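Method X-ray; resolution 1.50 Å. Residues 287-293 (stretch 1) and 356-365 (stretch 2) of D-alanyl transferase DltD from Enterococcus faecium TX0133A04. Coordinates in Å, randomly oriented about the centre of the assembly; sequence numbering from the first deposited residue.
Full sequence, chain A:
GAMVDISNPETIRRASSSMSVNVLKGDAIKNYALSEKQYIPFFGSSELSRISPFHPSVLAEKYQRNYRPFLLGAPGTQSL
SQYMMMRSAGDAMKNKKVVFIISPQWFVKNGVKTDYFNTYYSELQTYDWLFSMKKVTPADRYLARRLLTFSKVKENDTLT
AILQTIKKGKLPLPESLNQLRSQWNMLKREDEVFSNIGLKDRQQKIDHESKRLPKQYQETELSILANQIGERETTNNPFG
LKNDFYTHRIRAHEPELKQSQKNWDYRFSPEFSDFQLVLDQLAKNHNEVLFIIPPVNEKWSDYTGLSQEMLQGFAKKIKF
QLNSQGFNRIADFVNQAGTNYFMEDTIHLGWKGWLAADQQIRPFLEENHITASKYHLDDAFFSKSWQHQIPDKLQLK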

# COMPACT_ATOMS: atom_id res chain seq x y z
N ASN A 287 -8.23 -6.60 11.96
CA ASN A 287 -8.50 -5.39 11.22
C ASN A 287 -9.64 -5.64 10.24
O ASN A 287 -9.70 -6.69 9.59
CB ASN A 287 -7.29 -4.97 10.40
CG ASN A 287 -6.14 -4.50 11.24
OD1 ASN A 287 -5.03 -5.01 11.14
ND2 ASN A 287 -6.40 -3.54 12.10
N GLU A 288 -10.54 -4.68 10.11
CA GLU A 288 -11.46 -4.64 8.98
C GLU A 288 -10.80 -3.79 7.91
O GLU A 288 -10.26 -2.72 8.22
CB GLU A 288 -12.80 -4.04 9.39
CG GLU A 288 -13.60 -4.94 10.35
CD GLU A 288 -14.24 -6.15 9.67
OE1 GLU A 288 -14.26 -6.24 8.43
OE2 GLU A 288 -14.74 -7.04 10.40
N VAL A 289 -10.80 -4.27 6.68
CA VAL A 289 -10.01 -3.65 5.62
C VAL A 289 -10.88 -3.41 4.40
O VAL A 289 -11.70 -4.25 4.03
CB VAL A 289 -8.80 -4.53 5.22
CG1 VAL A 289 -7.81 -3.74 4.35
CG2 VAL A 289 -8.10 -5.13 6.41
N LEU A 290 -10.68 -2.25 3.77
CA LEU A 290 -11.15 -1.97 2.41
C LEU A 290 -9.94 -1.99 1.49
O LEU A 290 -9.02 -1.17 1.64
CB LEU A 290 -11.86 -0.62 2.32
CG LEU A 290 -12.20 -0.12 0.90
CD1 LEU A 290 -13.21 -1.02 0.18
CD2 LEU A 290 -12.72 1.34 0.93
N PHE A 291 -9.92 -2.94 0.55
CA PHE A 291 -8.89 -3.01 -0.48
C PHE A 291 -9.40 -2.31 -1.73
O PHE A 291 -10.58 -2.43 -2.08
CB PHE A 291 -8.54 -4.46 -0.81
CG PHE A 291 -7.89 -5.20 0.33
CD1 PHE A 291 -6.53 -5.12 0.55
CD2 PHE A 291 -8.66 -5.98 1.19
CE1 PHE A 291 -5.92 -5.79 1.61
CE2 PHE A 291 -8.06 -6.66 2.27
CZ PHE A 291 -6.69 -6.56 2.46
N ILE A 292 -8.52 -1.56 -2.38
CA ILE A 292 -8.82 -0.83 -3.62
C ILE A 292 -7.84 -1.30 -4.69
O ILE A 292 -6.62 -1.30 -4.46
CB ILE A 292 -8.73 0.70 -3.40
CG1 ILE A 292 -9.69 1.11 -2.28
CG2 ILE A 292 -8.98 1.46 -4.72
CD1 ILE A 292 -9.54 2.53 -1.77
N ILE A 293 -8.37 -1.68 -5.85
CA ILE A 293 -7.57 -2.14 -6.99
C ILE A 293 -7.79 -1.15 -8.13
O ILE A 293 -8.88 -1.12 -8.70
CB ILE A 293 -7.99 -3.53 -7.47
CG1 ILE A 293 -8.01 -4.52 -6.31
CG2 ILE A 293 -7.00 -4.00 -8.51
CD1 ILE A 293 -8.51 -5.92 -6.66
N ALA A 356 -14.21 8.11 -6.87
CA ALA A 356 -14.91 6.82 -6.87
C ALA A 356 -14.56 6.03 -5.62
O ALA A 356 -15.41 5.36 -5.02
CB ALA A 356 -14.51 6.00 -8.09
N ALA A 357 -13.29 6.08 -5.22
CA ALA A 357 -12.86 5.39 -4.02
C ALA A 357 -13.61 5.92 -2.81
O ALA A 357 -13.99 5.15 -1.92
CB ALA A 357 -11.35 5.53 -3.86
N ASP A 358 -13.86 7.23 -2.77
CA ASP A 358 -14.55 7.81 -1.64
C ASP A 358 -15.94 7.21 -1.45
O ASP A 358 -16.46 7.21 -0.33
CB ASP A 358 -14.66 9.33 -1.75
CG ASP A 358 -15.11 9.96 -0.44
OD1 ASP A 358 -14.45 9.68 0.58
OD2 ASP A 358 -16.14 10.68 -0.41
N GLN A 359 -16.58 6.76 -2.53
CA GLN A 359 -17.91 6.18 -2.42
C GLN A 359 -17.90 4.88 -1.61
O GLN A 359 -18.96 4.44 -1.14
CB GLN A 359 -18.52 5.94 -3.80
CG GLN A 359 -18.48 7.18 -4.70
CD GLN A 359 -18.93 8.47 -4.01
OE1 GLN A 359 -20.04 8.56 -3.51
NE2 GLN A 359 -18.04 9.46 -3.97
N GLN A 360 -16.75 4.24 -1.50
CA GLN A 360 -16.63 3.07 -0.64
C GLN A 360 -15.86 3.37 0.63
O GLN A 360 -16.18 2.78 1.67
CB GLN A 360 -16.03 1.90 -1.43
CG GLN A 360 -16.97 1.51 -2.60
CD GLN A 360 -16.50 0.33 -3.41
OE1 GLN A 360 -16.20 -0.74 -2.86
NE2 GLN A 360 -16.44 0.51 -4.72
N ILE A 361 -14.91 4.30 0.60
CA ILE A 361 -14.19 4.66 1.82
C ILE A 361 -15.13 5.30 2.83
O ILE A 361 -15.11 4.96 4.02
CB ILE A 361 -13.01 5.61 1.51
CG1 ILE A 361 -11.90 4.89 0.76
CG2 ILE A 361 -12.52 6.30 2.81
CD1 ILE A 361 -10.92 5.87 0.06
N ARG A 362 -15.93 6.27 2.38
CA ARG A 362 -16.77 7.04 3.29
C ARG A 362 -17.76 6.18 4.05
O ARG A 362 -17.75 6.23 5.29
CB ARG A 362 -17.48 8.18 2.52
CG ARG A 362 -18.25 9.17 3.40
CD ARG A 362 -19.22 10.04 2.58
NE ARG A 362 -20.15 9.20 1.84
CZ ARG A 362 -21.15 8.51 2.38
NH1 ARG A 362 -21.35 8.53 3.69
NH2 ARG A 362 -21.94 7.78 1.60
N PRO A 363 -18.60 5.36 3.42
CA PRO A 363 -19.55 4.57 4.23
C PRO A 363 -18.87 3.54 5.14
O PRO A 363 -19.40 3.23 6.21
CB PRO A 363 -20.46 3.92 3.19
CG PRO A 363 -19.61 3.86 1.95
CD PRO A 363 -18.78 5.11 1.98
N PHE A 364 -17.70 3.04 4.75
CA PHE A 364 -16.92 2.13 5.60
C PHE A 364 -16.47 2.84 6.87
O PHE A 364 -16.79 2.42 7.98
CB PHE A 364 -15.71 1.62 4.80
CG PHE A 364 -14.75 0.74 5.57
CD1 PHE A 364 -15.20 -0.31 6.36
CD2 PHE A 364 -13.38 0.94 5.46
CE1 PHE A 364 -14.29 -1.14 7.05
CE2 PHE A 364 -12.48 0.12 6.10
CZ PHE A 364 -12.93 -0.91 6.93
N LEU A 365 -15.72 3.93 6.71
CA LEU A 365 -15.12 4.61 7.85
C LEU A 365 -16.16 5.37 8.69
O LEU A 365 -15.95 5.56 9.89
CB LEU A 365 -13.99 5.53 7.38
CG LEU A 365 -12.81 4.85 6.68
CD1 LEU A 365 -11.66 5.84 6.39
CD2 LEU A 365 -12.28 3.71 7.53

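Leu290 is the centre of this contact, covered by the helix more than any other residue of the strand. Its CA-to-CB bond points toward the helix, and with chi1 t and chi2 p the side chain lays CD2 against the helical surface, 3.6 Å from CG1 of Ile361. The same methyl lies 3.8 Å from the backbone C of Gln360, so the leucine packs on main chain as well as on side chains. Its other neighbour is aromatic: CB of Leu290 sits 3.8 Å from CD2 of Phe364. One leucine thus meets Gln360, Ile361 and Phe364, which a single turn of helix brings to the same side.

The pattern on the strand is simple alternation. Glu288, Leu290 and Ile292 all direct CA to CB toward the helix, whereas Val289 points away and Phe291 and Ile293 are out of its reach. Strand and helix run antiparallel, at 179° between their directions, with axes approaching to 9.8 Å. With the elements so aligned, two residues along the strand correspond to four along the helix: the CA of Leu290 is 7.3 Å from the CA of Ile361, and the CA of Ile292 is 7.4 Å from the CA of Ala357.

At that second pairing, Ile292, with chi1 m and chi2 t, extends CD1 to 4.1 Å from CB of Ala357. Its CD1 is also 4.1 Å from CD1 of Ile361, so Ile361 touches both Leu290 and Ile292 and links the two positions. Ala357 and Ile361 direct their CA-to-CB bonds sideways, yet both still contribute apolar surface.

Toward the start of the strand, Phe364 takes over. Its chi1 is t, and the ring reaches along the strand as far as Glu288, where CZ of Phe364 comes within 3.5 Å of the backbone O of Glu288. That oxygen lies at the ring edge, near its plane, where the aromatic hydrogens carry a slight positive charge. CB of Glu288 is 4.0 Å from CZ of Phe364, so the glutamate offers an aliphatic carbon to the ring while its carboxylate oxygens are hydrogen-bonded elsewhere in the structure.

Gln360 forms another polar margin. Its CA-to-CB bond points toward the strand. CB of Gln360 lies 4.1 Å from CD2 of Leu290, and OE1 of Gln360 lies 4.3 Å from CD1 of Leu290, so the side chain borders the leucine along its length without a hydrogen bond. No hydrogen bond crosses between strand and helix. The polar residues add carbon, backbone and, at Gln360, amide oxygen surface, and the contact rests on apolar packing and register.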